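Local coordinates for protein polyhedrin (PDB 4ZQX) that forms the crystalline matrix of cypovirus occlusion bodies, which embeds virus particles, and carries a bound ATP consistent with an ATP-binding role, at residues M27-I31 with K41-F45; Y35-K41 with E59-D63; I98-L102 with V165-P171; A115-G121 with V172-I177; K145-V150 with E160-Y164. All blocks are in the same frame, centred on the assembly; numbering follows the deposited sequence.

Four of the contacts pair strands within a sandwich of two antiparallel sheets. Interactions 1, 3 and 5 join strands of the larger sheet, interaction 4 joins strands 116-120 and 173-179 of the smaller one, and interaction 2 instead fastens the end of the 27-34/40-47 hairpin to residues 59-63, sharing Lys41 with interaction 1. The sheets meet where Leu29 CD2 lies 3.8 Å from Val176 CG1, Leu102 CD1 4.0 Å from Ile174 CD1, and Ile117 CG2 3.9 Å from Trp163 CZ3. Interaction 5 lies nearest the nucleotide, the side chain of Val150 being about 5 Å from ATP; the side chains of Lys101 in interaction 3 and Glu28 in interaction 1 are about 12 and 13 Å away.

Interaction 1: residues M27-I31 with K41-F45; sequences MELVI and KSFHF
A beta hairpin in the larger sheet of the polyhedrin sandwich is formed here by strands 27-34 and 40-47, antiparallel at 163° with short-segment axes 4.7 Å apart. Leu29/Phe45 and Ile31/Phe43 are hydrogen-bonded pairs, and Val30/His44 between them is a non-hydrogen-bonded pair with a CA-CA distance of 4.6 Å. The four main-chain bonds, Leu29 N to Phe45 O, Phe45 N to Leu29 O, Ile31 N to Phe43 O and Phe43 N to Ile31 O, are each 2.9 Å long. Leu29 (t), Ile31 (m), Phe43 (m) and Phe45 (m) share the face that packs on strand 50-55; there Leu29 CD2 touches Phe45 CD1 at 3.9 Å and Ile31 CD1 approaches Phe45 CE1 to 4.3 Å. Val30 and His44 occupy the other face, beside Tyr133 of the second subunit, whose ring meets the imidazole. With chi1 t, His44 reaches diagonally across to Glu28 on the partner strand (chi1 and chi2 both m), and His44 NE2 donates to Glu28 OE1 at 2.8 Å.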
# COMPACT_ATOMS: atom_id res chain seq x y z
N MET A 27 5.46 11.43 13.43
CA MET A 27 4.66 12.59 13.04
C MET A 27 3.26 12.06 12.75
O MET A 27 3.11 10.89 12.37
CB MET A 27 5.21 13.27 11.79
CG MET A 27 6.62 13.82 11.96
SD MET A 27 7.32 14.36 10.37
CE MET A 27 7.66 12.78 9.63
N GLU A 28 2.25 12.91 12.96
CA GLU A 28 0.85 12.49 12.81
C GLU A 28 0.13 13.33 11.77
O GLU A 28 0.28 14.56 11.73
CB GLU A 28 0.11 12.63 14.15
CG GLU A 28 0.80 11.99 15.33
CD GLU A 28 0.79 10.47 15.33
OE1 GLU A 28 -0.04 9.89 14.62
OE2 GLU A 28 1.60 9.87 16.08
N LEU A 29 -0.67 12.67 10.93
CA LEU A 29 -1.50 13.34 9.92
C LEU A 29 -2.94 12.83 10.03
O LEU A 29 -3.18 11.62 9.95
CB LEU A 29 -0.96 13.07 8.51
CG LEU A 29 -1.83 13.49 7.32
CD1 LEU A 29 -2.00 14.99 7.23
CD2 LEU A 29 -1.26 12.94 6.02
N VAL A 30 -3.88 13.73 10.25
CA VAL A 30 -5.29 13.41 10.12
C VAL A 30 -5.91 14.28 9.06
O VAL A 30 -5.86 15.50 9.13
CB VAL A 30 -6.06 13.61 11.43
CG1 VAL A 30 -7.56 13.33 11.23
CG2 VAL A 30 -5.50 12.69 12.51
N ILE A 31 -6.49 13.63 8.07
CA ILE A 31 -7.23 14.32 7.04
C ILE A 31 -8.70 14.12 7.29
O ILE A 31 -9.14 13.00 7.50
CB ILE A 31 -6.87 13.77 5.66
CG1 ILE A 31 -5.37 13.96 5.43
CG2 ILE A 31 -7.69 14.47 4.56
CD1 ILE A 31 -4.84 13.33 4.20
N LYS A 41 -15.52 12.02 7.15
CA LYS A 41 -14.66 10.86 7.02
C LYS A 41 -13.26 11.30 7.42
O LYS A 41 -12.79 12.33 6.97
CB LYS A 41 -14.67 10.38 5.57
CG LYS A 41 -14.61 8.91 5.39
CD LYS A 41 -14.99 8.49 3.97
CE LYS A 41 -14.28 7.22 3.62
NZ LYS A 41 -14.66 6.68 2.31
N SER A 42 -12.61 10.55 8.30
CA SER A 42 -11.24 10.88 8.70
C SER A 42 -10.28 9.78 8.31
O SER A 42 -10.63 8.61 8.33
CB SER A 42 -11.12 11.16 10.20
OG SER A 42 -11.41 10.00 10.95
N PHE A 43 -9.07 10.18 7.94
CA PHE A 43 -8.01 9.27 7.51
C PHE A 43 -6.79 9.61 8.33
O PHE A 43 -6.36 10.77 8.36
CB PHE A 43 -7.67 9.50 6.03
CG PHE A 43 -8.85 9.40 5.08
CD1 PHE A 43 -9.68 10.49 4.87
CD2 PHE A 43 -9.12 8.22 4.39
CE1 PHE A 43 -10.78 10.41 3.99
CE2 PHE A 43 -10.21 8.14 3.50
CZ PHE A 43 -11.04 9.24 3.32
N HIS A 44 -6.23 8.61 9.01
CA HIS A 44 -5.03 8.82 9.83
C HIS A 44 -3.80 8.10 9.28
O HIS A 44 -3.87 6.91 8.97
CB HIS A 44 -5.26 8.33 11.27
CG HIS A 44 -4.01 8.37 12.08
ND1 HIS A 44 -3.26 7.25 12.35
CD2 HIS A 44 -3.34 9.41 12.63
CE1 HIS A 44 -2.19 7.59 13.06
NE2 HIS A 44 -2.21 8.90 13.23
N PHE A 45 -2.69 8.83 9.20
CA PHE A 45 -1.40 8.29 8.75
C PHE A 45 -0.35 8.73 9.74
O PHE A 45 -0.45 9.80 10.32
CB PHE A 45 -0.98 8.84 7.38
CG PHE A 45 -1.96 8.58 6.28
CD1 PHE A 45 -3.02 9.45 6.06
CD2 PHE A 45 -1.81 7.49 5.43
CE1 PHE A 45 -3.93 9.21 5.03
CE2 PHE A 45 -2.72 7.25 4.41
CZ PHE A 45 -3.77 8.11 4.20

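Interaction 2: residues Y35-K41 with E59-D63; sequences YPEGQCK and ELMWD
Polar contacts converge on Lys41, whose side chain leaves strand 40-47 with chi1 near -144° and then runs almost fully extended. Its NZ donates to Glu59 O at 2.8 Å, more weakly to Met61 O at 3.4 Å, and forms a salt bridge with Asp63 whose two hydrogen bonds, to OD1 and OD2 at 3.1 Å each, are weak. The ammonium group thus gathers the main chain leaving helix 57-60, while the Asp63 carboxylate is also held by Trp210 and Gln69. A second tie comes from Tyr35 (chi1 m), whose OH donates to Leu60 O at 2.7 Å.

These residues flank the connection of the 27-34/40-47 hairpin, a type I turn from Tyr35 to Gly38 followed by a G1 bulge: Gly38 N bonds Tyr35 O at 2.9 Å, Tyr35 N bonds Gln39 O at 3.0 Å, and Gly38 takes phi/psi of 94/-2.

Aromatic packing centres on Trp62 (chi1 t). Its edge points to the Tyr35 face, with the Tyr35 ring and the five-membered ring of Trp62 5.4 Å apart between centroids and inclined at 54°. Trp62 CB makes a CH-pi contact 3.7 Å from the Tyr35 ring centroid. Gln39, with chi1 p and chi2 m, folds over the indole so that CG stands 3.4 Å from the centroid of the Trp62 six-membered ring, only 7° off its normal.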
# COMPACT_ATOMS: atom_id res chain seq x y z
N TYR A 35 -18.81 16.57 4.28
CA TYR A 35 -19.73 16.48 3.16
C TYR A 35 -20.95 17.39 3.39
O TYR A 35 -21.13 17.93 4.48
CB TYR A 35 -20.12 15.01 2.96
CG TYR A 35 -18.90 14.14 2.74
CD1 TYR A 35 -18.39 13.93 1.47
CD2 TYR A 35 -18.23 13.56 3.81
CE1 TYR A 35 -17.27 13.15 1.26
CE2 TYR A 35 -17.11 12.77 3.62
CZ TYR A 35 -16.63 12.58 2.34
OH TYR A 35 -15.51 11.80 2.15
N PRO A 36 -21.77 17.58 2.35
CA PRO A 36 -22.86 18.56 2.46
C PRO A 36 -23.84 18.38 3.64
O PRO A 36 -24.24 19.41 4.21
CB PRO A 36 -23.57 18.44 1.11
CG PRO A 36 -22.49 18.04 0.16
CD PRO A 36 -21.58 17.13 0.96
N GLU A 37 -24.19 17.15 4.03
CA GLU A 37 -25.10 16.95 5.17
C GLU A 37 -24.36 16.89 6.50
O GLU A 37 -24.96 16.60 7.55
CB GLU A 37 -25.98 15.70 4.93
CG GLU A 37 -27.03 15.97 3.86
CD GLU A 37 -28.02 14.84 3.64
OE1 GLU A 37 -27.73 13.69 4.04
OE2 GLU A 37 -29.10 15.11 3.04
N GLY A 38 -23.07 17.21 6.48
CA GLY A 38 -22.28 17.40 7.70
C GLY A 38 -21.54 16.18 8.19
O GLY A 38 -20.83 16.22 9.20
N GLN A 39 -21.72 15.07 7.48
CA GLN A 39 -21.00 13.86 7.84
C GLN A 39 -19.53 14.06 7.53
O GLN A 39 -19.17 14.93 6.73
CB GLN A 39 -21.59 12.61 7.17
CG GLN A 39 -21.55 12.59 5.69
CD GLN A 39 -22.75 13.26 5.03
OE1 GLN A 39 -22.97 14.44 5.18
NE2 GLN A 39 -23.50 12.49 4.27
N CYS A 40 -18.69 13.26 8.19
CA CYS A 40 -17.24 13.38 8.10
C CYS A 40 -16.60 12.03 7.92
O CYS A 40 -17.07 11.02 8.48
CB CYS A 40 -16.64 13.99 9.37
SG CYS A 40 -17.17 15.67 9.75
N LYS A 41 -15.52 12.02 7.15
CA LYS A 41 -14.66 10.86 7.02
C LYS A 41 -13.26 11.30 7.42
O LYS A 41 -12.79 12.33 6.97
CB LYS A 41 -14.67 10.38 5.57
CG LYS A 41 -14.61 8.91 5.39
CD LYS A 41 -14.99 8.49 3.97
CE LYS A 41 -14.28 7.22 3.62
NZ LYS A 41 -14.66 6.68 2.31
N GLU A 59 -11.88 6.73 -2.61
CA GLU A 59 -11.85 6.65 -1.16
C GLU A 59 -12.37 7.93 -0.52
O GLU A 59 -12.79 7.93 0.63
CB GLU A 59 -10.41 6.36 -0.68
CG GLU A 59 -9.93 4.95 -0.99
CD GLU A 59 -8.43 4.75 -0.78
OE1 GLU A 59 -7.63 5.68 -1.03
OE2 GLU A 59 -8.05 3.63 -0.38
N LEU A 60 -12.33 9.03 -1.28
CA LEU A 60 -12.71 10.34 -0.75
C LEU A 60 -14.19 10.63 -0.91
O LEU A 60 -14.68 11.62 -0.38
CB LEU A 60 -11.93 11.45 -1.45
CG LEU A 60 -10.70 12.06 -0.78
CD1 LEU A 60 -10.21 13.24 -1.62
CD2 LEU A 60 -10.98 12.49 0.65
N MET A 61 -14.91 9.79 -1.64
CA MET A 61 -16.35 9.96 -1.76
C MET A 61 -17.02 9.53 -0.46
O MET A 61 -16.52 8.63 0.21
CB MET A 61 -16.89 9.11 -2.91
CG MET A 61 -16.25 9.38 -4.25
SD MET A 61 -16.79 10.93 -4.96
CE MET A 61 -18.31 10.37 -5.70
N TRP A 62 -18.13 10.16 -0.10
CA TRP A 62 -18.95 9.62 0.97
C TRP A 62 -19.59 8.37 0.41
O TRP A 62 -20.35 8.43 -0.57
CB TRP A 62 -20.00 10.61 1.44
CG TRP A 62 -20.86 10.03 2.50
CD1 TRP A 62 -22.15 9.62 2.38
CD2 TRP A 62 -20.47 9.77 3.85
NE1 TRP A 62 -22.60 9.12 3.58
CE2 TRP A 62 -21.59 9.20 4.50
CE3 TRP A 62 -19.29 9.96 4.58
CZ2 TRP A 62 -21.56 8.82 5.84
CZ3 TRP A 62 -19.27 9.59 5.92
CH2 TRP A 62 -20.39 9.03 6.53
N ASP A 63 -19.29 7.23 1.02
CA ASP A 63 -19.55 5.93 0.40
C ASP A 63 -20.59 5.05 1.11
O ASP A 63 -20.63 3.83 0.92
CB ASP A 63 -18.22 5.18 0.22
CG ASP A 63 -17.40 5.11 1.49
OD1 ASP A 63 -17.65 5.86 2.45
OD2 ASP A 63 -16.48 4.28 1.51

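Interaction 3: residues I98-L102 with V165-P171; sequences IPKKL and VELDGRP
This is the frayed end of a pairing between two neighbouring inner strands of the larger sheet, where strand 101-107 starts and strand 160-166 finishes. Leu102 and Val165 form an antiparallel hydrogen-bonded pair, with Leu102 N to Val165 O at 2.9 Å and Val165 N to Leu102 O at 3.0 Å. Lys101 and Glu166 follow as a non-hydrogen-bonded pair, CA-CA 4.5 Å, and Leu167 N to Lys100 O at 3.0 Å is the last direct main-chain bond between the segments. Beyond it the chains separate around a water that donates to Pro99 O at 2.8 Å and weakly accepts from Gly169 N at 3.0 Å. Gly169 has phi/psi of 85/17, where a CB would collide with the Asp168 carbonyl.

Apolar contacts accompany the pairing: Leu102 CB meets Val165 CG1 at 3.9 Å within the paired part, Pro99 CB meets Leu167 CD1 at 3.9 Å, and the two leucines touch through Leu102 CD1 and Leu167 CD1 at 4.2 Å. At the parted end, Ile98 (chi1 m, chi2 t) extends CD1 to 4.0 Å from Pro171 CD and 3.5 Å from Gly169 O; helix 72-83 covers Ile98 and Pro171 through Tyr82. On the other flank of residues 98-102, Lys100 and Lys101 both face Glu34 of strand 27-34, the pattern of a classic beta bulge.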
# COMPACT_ATOMS: atom_id res chain seq x y z
N ILE A 98 -19.45 14.32 -2.74
CA ILE A 98 -18.13 14.93 -2.90
C ILE A 98 -17.91 15.82 -1.68
O ILE A 98 -18.85 16.49 -1.24
CB ILE A 98 -18.06 15.73 -4.23
CG1 ILE A 98 -18.23 14.78 -5.42
CG2 ILE A 98 -16.74 16.46 -4.38
CD1 ILE A 98 -18.45 15.47 -6.72
N PRO A 99 -16.70 15.83 -1.11
CA PRO A 99 -16.49 16.71 0.05
C PRO A 99 -16.70 18.18 -0.31
O PRO A 99 -16.35 18.59 -1.42
CB PRO A 99 -15.02 16.49 0.42
CG PRO A 99 -14.64 15.18 -0.25
CD PRO A 99 -15.49 15.05 -1.45
N LYS A 100 -17.25 18.95 0.63
CA LYS A 100 -17.30 20.40 0.52
C LYS A 100 -15.98 21.01 0.93
O LYS A 100 -15.57 22.02 0.38
CB LYS A 100 -18.34 20.96 1.47
CG LYS A 100 -19.77 20.87 1.02
CD LYS A 100 -20.63 21.80 1.87
CE LYS A 100 -20.68 23.22 1.28
NZ LYS A 100 -21.37 23.29 -0.06
N LYS A 101 -15.36 20.40 1.94
CA LYS A 101 -14.18 20.96 2.58
C LYS A 101 -13.24 19.83 2.98
O LYS A 101 -13.68 18.76 3.38
CB LYS A 101 -14.63 21.72 3.84
CG LYS A 101 -13.48 22.21 4.71
CD LYS A 101 -13.95 23.21 5.79
CE LYS A 101 -14.71 22.52 6.91
NZ LYS A 101 -14.98 23.44 8.07
N LEU A 102 -11.93 20.10 2.89
CA LEU A 102 -10.91 19.21 3.43
C LEU A 102 -10.08 19.95 4.45
O LEU A 102 -9.73 21.12 4.24
CB LEU A 102 -9.99 18.69 2.34
CG LEU A 102 -10.62 17.86 1.23
CD1 LEU A 102 -9.61 17.58 0.12
CD2 LEU A 102 -11.12 16.57 1.81
N VAL A 165 -9.03 23.66 2.73
CA VAL A 165 -9.37 23.97 1.35
C VAL A 165 -10.83 23.62 1.08
O VAL A 165 -11.35 22.62 1.54
CB VAL A 165 -8.44 23.24 0.32
CG1 VAL A 165 -8.60 21.73 0.37
CG2 VAL A 165 -8.70 23.75 -1.09
N GLU A 166 -11.49 24.51 0.35
CA GLU A 166 -12.86 24.32 -0.10
C GLU A 166 -12.81 23.75 -1.51
O GLU A 166 -12.09 24.26 -2.37
CB GLU A 166 -13.57 25.67 -0.10
CG GLU A 166 -15.04 25.62 -0.37
CD GLU A 166 -15.70 27.00 -0.28
OE1 GLU A 166 -15.00 28.02 -0.07
OE2 GLU A 166 -16.93 27.05 -0.42
N LEU A 167 -13.56 22.69 -1.75
CA LEU A 167 -13.62 22.06 -3.06
C LEU A 167 -14.72 22.70 -3.89
O LEU A 167 -15.55 23.44 -3.36
CB LEU A 167 -13.86 20.55 -2.93
CG LEU A 167 -12.72 19.79 -2.25
CD1 LEU A 167 -12.95 18.29 -2.40
CD2 LEU A 167 -11.34 20.18 -2.79
N ASP A 168 -14.72 22.41 -5.19
CA ASP A 168 -15.61 23.08 -6.14
C ASP A 168 -16.51 22.10 -6.89
O ASP A 168 -16.86 22.33 -8.04
CB ASP A 168 -14.80 23.92 -7.12
CG ASP A 168 -13.90 23.08 -8.00
OD1 ASP A 168 -13.76 21.86 -7.75
OD2 ASP A 168 -13.31 23.64 -8.95
N GLY A 169 -16.88 21.01 -6.22
CA GLY A 169 -17.90 20.12 -6.77
C GLY A 169 -17.37 19.08 -7.74
O GLY A 169 -18.14 18.48 -8.48
N ARG A 170 -16.06 18.87 -7.72
CA ARG A 170 -15.43 17.90 -8.60
C ARG A 170 -14.59 16.95 -7.75
O ARG A 170 -13.92 17.38 -6.82
CB ARG A 170 -14.58 18.63 -9.64
CG ARG A 170 -13.72 17.75 -10.55
CD ARG A 170 -12.89 18.64 -11.48
NE ARG A 170 -12.06 17.86 -12.40
CZ ARG A 170 -12.51 17.28 -13.51
NH1 ARG A 170 -13.79 17.39 -13.84
NH2 ARG A 170 -11.68 16.60 -14.29
N PRO A 171 -14.63 15.63 -8.06
CA PRO A 171 -13.80 14.71 -7.28
C PRO A 171 -12.32 15.01 -7.43
O PRO A 171 -11.87 15.40 -8.50
CB PRO A 171 -14.10 13.34 -7.89
CG PRO A 171 -15.33 13.51 -8.70
CD PRO A 171 -15.34 14.94 -9.15
O HOH W 1 -17.53 20.21 -3.44

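Interaction 4: residues A115-G121 with V172-I177; sequences ASIDIRG and VSIAVI
Strands 116-120 and 173-179 pair antiparallel in the smaller sheet of the sandwich, their short segments crossing at 162° with axes 4.8 Å apart. Three hydrogen-bonded pairs use donor and acceptor of both residues: Ser116 N to Ile177 O 2.9 Å and Ile177 N to Ser116 O 3.0 Å; Asp118 N to Ala175 O 2.9 Å and Ala175 N to Asp118 O 3.0 Å; Arg120 N to Ser173 O 2.8 Å and Ser173 N to Arg120 O 3.0 Å. Backbones of the intervening residues bond outward, Ile174 and Val176 to strand 50-55 and Ile117 to Ser143.

Ile117, Ile119, Ile174 and Val176 face the larger sheet, with Ile117 CG1 4.2 Å from Val176 CG1. Ile119 (chi1 and chi2 both m) also sets CG2 3.8 Å from Val172 CB. The face of Ser173, Ala175 and Ile177 packs on Pro205 and Thr203 of the third subunit. There a water bridges Ser116 OG at 2.9 Å and Ala175 O at 3.0 Å, giving that carbonyl a second donor. Arg120 (chi1 m, chi3 p) curls back so that NH1 forms a salt bridge to Asp118 OD2 at 2.8 Å; its guanidinium is further held by Asp136, Gly124 O and Arg137 O. At the end of the pairing Ser173, with chi1 p, donates from OG to Gly121 O at 2.7 Å.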
# COMPACT_ATOMS: atom_id res chain seq x y z
N ALA A 115 6.84 20.31 3.90
CA ALA A 115 5.59 19.55 3.88
C ALA A 115 4.80 19.97 2.65
O ALA A 115 4.63 21.16 2.40
CB ALA A 115 4.81 19.79 5.15
N SER A 116 4.32 18.99 1.87
CA SER A 116 3.58 19.31 0.65
C SER A 116 2.22 18.63 0.62
O SER A 116 2.09 17.47 0.97
CB SER A 116 4.39 18.95 -0.59
OG SER A 116 4.69 17.58 -0.64
N ILE A 117 1.21 19.39 0.22
CA ILE A 117 -0.15 18.89 0.09
C ILE A 117 -0.57 19.15 -1.34
O ILE A 117 -0.69 20.29 -1.76
CB ILE A 117 -1.11 19.59 1.07
CG1 ILE A 117 -0.65 19.37 2.52
CG2 ILE A 117 -2.55 19.09 0.88
CD1 ILE A 117 -1.40 20.22 3.53
N ASP A 118 -0.75 18.08 -2.10
CA ASP A 118 -1.04 18.18 -3.52
C ASP A 118 -2.43 17.62 -3.78
O ASP A 118 -2.68 16.43 -3.58
CB ASP A 118 0.05 17.40 -4.27
CG ASP A 118 -0.03 17.52 -5.79
OD1 ASP A 118 -0.75 18.40 -6.32
OD2 ASP A 118 0.67 16.72 -6.45
N ILE A 119 -3.35 18.49 -4.20
CA ILE A 119 -4.70 18.10 -4.59
C ILE A 119 -4.68 17.80 -6.09
O ILE A 119 -4.44 18.71 -6.91
CB ILE A 119 -5.70 19.21 -4.31
CG1 ILE A 119 -5.59 19.67 -2.86
CG2 ILE A 119 -7.12 18.74 -4.63
CD1 ILE A 119 -5.81 18.59 -1.84
N ARG A 120 -4.90 16.52 -6.42
CA ARG A 120 -4.71 16.00 -7.78
C ARG A 120 -6.05 15.65 -8.41
O ARG A 120 -7.06 15.71 -7.74
CB ARG A 120 -3.78 14.77 -7.76
CG ARG A 120 -2.42 15.06 -7.12
CD ARG A 120 -1.55 13.83 -7.00
NE ARG A 120 -1.08 13.32 -8.29
CZ ARG A 120 -0.02 13.77 -8.95
NH1 ARG A 120 0.72 14.77 -8.46
NH2 ARG A 120 0.33 13.21 -10.11
N GLY A 121 -6.04 15.31 -9.69
CA GLY A 121 -7.26 15.05 -10.43
C GLY A 121 -7.94 13.75 -10.08
O GLY A 121 -7.44 12.95 -9.28
N VAL A 172 -11.58 14.77 -6.36
CA VAL A 172 -10.13 14.95 -6.36
C VAL A 172 -9.48 13.73 -5.72
O VAL A 172 -10.16 12.92 -5.08
CB VAL A 172 -9.73 16.22 -5.58
CG1 VAL A 172 -10.35 17.44 -6.23
CG2 VAL A 172 -10.15 16.10 -4.12
N SER A 173 -8.17 13.60 -5.90
CA SER A 173 -7.34 12.64 -5.17
C SER A 173 -6.28 13.44 -4.41
O SER A 173 -6.10 14.63 -4.67
CB SER A 173 -6.69 11.63 -6.11
OG SER A 173 -5.92 12.28 -7.10
N ILE A 174 -5.60 12.80 -3.45
CA ILE A 174 -4.72 13.52 -2.54
C ILE A 174 -3.37 12.86 -2.41
O ILE A 174 -3.27 11.64 -2.26
CB ILE A 174 -5.33 13.59 -1.12
CG1 ILE A 174 -6.67 14.33 -1.13
CG2 ILE A 174 -4.38 14.28 -0.16
CD1 ILE A 174 -7.37 14.33 0.23
N ALA A 175 -2.32 13.68 -2.44
CA ALA A 175 -0.98 13.22 -2.09
C ALA A 175 -0.34 14.21 -1.12
O ALA A 175 -0.10 15.36 -1.47
CB ALA A 175 -0.12 13.08 -3.32
N VAL A 176 -0.09 13.73 0.09
CA VAL A 176 0.53 14.52 1.14
C VAL A 176 1.86 13.87 1.48
O VAL A 176 1.92 12.67 1.74
CB VAL A 176 -0.37 14.56 2.40
CG1 VAL A 176 0.26 15.42 3.50
CG2 VAL A 176 -1.70 15.11 2.05
N ILE A 177 2.92 14.67 1.45
CA ILE A 177 4.25 14.20 1.82
C ILE A 177 4.73 15.06 2.97
O ILE A 177 4.82 16.27 2.82
CB ILE A 177 5.22 14.35 0.63
CG1 ILE A 177 4.72 13.55 -0.56
CG2 ILE A 177 6.63 13.86 1.02
CD1 ILE A 177 5.46 13.79 -1.85
O HOH W 2 2.60 16.31 -2.24

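Interaction 5: residues K145-V150 with E160-Y164; sequences KRNKFV and EKAWY
Lys145 lays its aliphatic chain over the indole of Trp163: CE stands 3.7 Å from the centroid of the Trp163 six-membered ring, 19° off the normal, in a CH-pi contact whose closest atoms, Lys145 CE and Trp163 CZ2, are 3.5 Å apart. Two m rotamers at chi1 and chi2 followed by t at chi3 and chi4 bring the chain there, and NZ continues to Cys142 O.

Between Lys145 and the next strand the backbone makes a short 3-10 turn at 147-148, closed by Lys148 N to Lys145 O at 2.9 Å and Phe149 N to Arg146 O at 3.2 Å. It then straightens, so that Val150 and Ala162 form an antiparallel hydrogen-bonded pair, CA-CA 5.1 Å, with Val150 N to Ala162 O and Ala162 N to Val150 O both 2.8 Å. Phe149 (chi1 m) fits between the flanking side chains, its CD1 3.9 Å from Trp163 CB and its CB 3.8 Å from Lys161 CD. Lys161 carries its amine onward to a salt bridge with Asp151, a residue of the ATP pocket, and a cation-pi contact with Trp112.

Strand 150-152 begins here as one of the two outermost strands of the larger sheet within this chain, strand 160-166 lies between it and strand 101-107, and Phe149 and Trp163 pack on Ile117 of strand 116-120 in the smaller sheet.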
# COMPACT_ATOMS: atom_id res chain seq x y z
N LYS A 145 3.11 24.54 1.52
CA LYS A 145 2.28 25.59 2.11
C LYS A 145 3.07 26.54 3.00
O LYS A 145 2.76 27.73 3.06
CB LYS A 145 1.09 24.98 2.86
CG LYS A 145 0.23 24.03 2.04
CD LYS A 145 -0.17 24.62 0.70
CE LYS A 145 -1.00 23.67 -0.12
NZ LYS A 145 -1.35 24.32 -1.41
N ARG A 146 4.09 26.01 3.68
CA ARG A 146 4.97 26.82 4.54
C ARG A 146 4.18 27.74 5.49
O ARG A 146 3.45 27.23 6.35
CB ARG A 146 6.02 27.56 3.70
CG ARG A 146 6.81 26.63 2.78
CD ARG A 146 8.05 27.30 2.22
NE ARG A 146 8.42 26.69 0.95
CZ ARG A 146 7.91 27.05 -0.22
NH1 ARG A 146 7.03 28.06 -0.29
NH2 ARG A 146 8.26 26.43 -1.33
N ASN A 147 4.32 29.06 5.37
CA ASN A 147 3.64 29.95 6.32
C ASN A 147 2.13 30.12 6.08
O ASN A 147 1.46 30.86 6.81
CB ASN A 147 4.35 31.31 6.40
CG ASN A 147 5.61 31.22 7.21
OD1 ASN A 147 5.57 31.22 8.45
ND2 ASN A 147 6.73 31.10 6.53
N LYS A 148 1.60 29.41 5.10
CA LYS A 148 0.16 29.36 4.88
C LYS A 148 -0.51 28.29 5.76
O LYS A 148 -1.74 28.22 5.82
CB LYS A 148 -0.16 29.17 3.40
CG LYS A 148 0.20 30.39 2.56
CD LYS A 148 0.00 30.18 1.07
CE LYS A 148 0.18 31.51 0.34
NZ LYS A 148 0.27 31.33 -1.13
N PHE A 149 0.29 27.47 6.45
CA PHE A 149 -0.26 26.63 7.53
C PHE A 149 -0.79 27.53 8.65
O PHE A 149 -0.22 28.58 8.94
CB PHE A 149 0.79 25.67 8.12
CG PHE A 149 1.06 24.46 7.27
CD1 PHE A 149 0.10 23.49 7.09
CD2 PHE A 149 2.30 24.28 6.69
CE1 PHE A 149 0.35 22.37 6.31
CE2 PHE A 149 2.57 23.17 5.91
CZ PHE A 149 1.59 22.20 5.73
N VAL A 150 -1.86 27.08 9.30
CA VAL A 150 -2.50 27.81 10.38
C VAL A 150 -2.09 27.15 11.70
O VAL A 150 -2.24 25.94 11.85
CB VAL A 150 -4.04 27.73 10.21
CG1 VAL A 150 -4.76 28.40 11.38
CG2 VAL A 150 -4.47 28.36 8.88
N GLU A 160 1.47 21.65 16.45
CA GLU A 160 0.34 21.34 15.55
C GLU A 160 0.03 22.53 14.64
O GLU A 160 -0.03 23.68 15.09
CB GLU A 160 -0.92 20.93 16.30
CG GLU A 160 -2.05 20.53 15.33
CD GLU A 160 -3.38 20.22 15.99
OE1 GLU A 160 -3.39 19.76 17.14
OE2 GLU A 160 -4.42 20.44 15.34
N LYS A 161 -0.17 22.22 13.36
CA LYS A 161 -0.67 23.18 12.39
C LYS A 161 -1.68 22.51 11.48
O LYS A 161 -1.70 21.28 11.37
CB LYS A 161 0.47 23.74 11.52
CG LYS A 161 1.60 24.37 12.31
CD LYS A 161 2.59 25.06 11.36
CE LYS A 161 3.90 25.39 12.05
NZ LYS A 161 3.74 26.38 13.15
N ALA A 162 -2.48 23.31 10.79
CA ALA A 162 -3.49 22.79 9.90
C ALA A 162 -3.54 23.56 8.59
O ALA A 162 -3.00 24.67 8.48
CB ALA A 162 -4.85 22.85 10.57
N TRP A 163 -4.17 22.95 7.59
CA TRP A 163 -4.43 23.61 6.31
C TRP A 163 -5.85 23.26 5.85
O TRP A 163 -6.30 22.14 6.06
CB TRP A 163 -3.37 23.24 5.27
CG TRP A 163 -3.49 24.04 4.00
CD1 TRP A 163 -3.18 25.36 3.84
CD2 TRP A 163 -3.96 23.59 2.72
NE1 TRP A 163 -3.44 25.76 2.55
CE2 TRP A 163 -3.90 24.69 1.84
CE3 TRP A 163 -4.41 22.35 2.23
CZ2 TRP A 163 -4.31 24.60 0.51
CZ3 TRP A 163 -4.80 22.26 0.91
CH2 TRP A 163 -4.73 23.38 0.05
N TYR A 164 -6.54 24.22 5.23
CA TYR A 164 -7.94 24.04 4.84
C TYR A 164 -8.14 24.38 3.39
O TYR A 164 -7.49 25.28 2.88
CB TYR A 164 -8.86 24.95 5.67
CG TYR A 164 -8.73 24.69 7.14
CD1 TYR A 164 -9.47 23.70 7.76
CD2 TYR A 164 -7.83 25.41 7.91
CE1 TYR A 164 -9.33 23.45 9.10
CE2 TYR A 164 -7.68 25.16 9.25
CZ TYR A 164 -8.43 24.17 9.84
OH TYR A 164 -8.28 23.91 11.19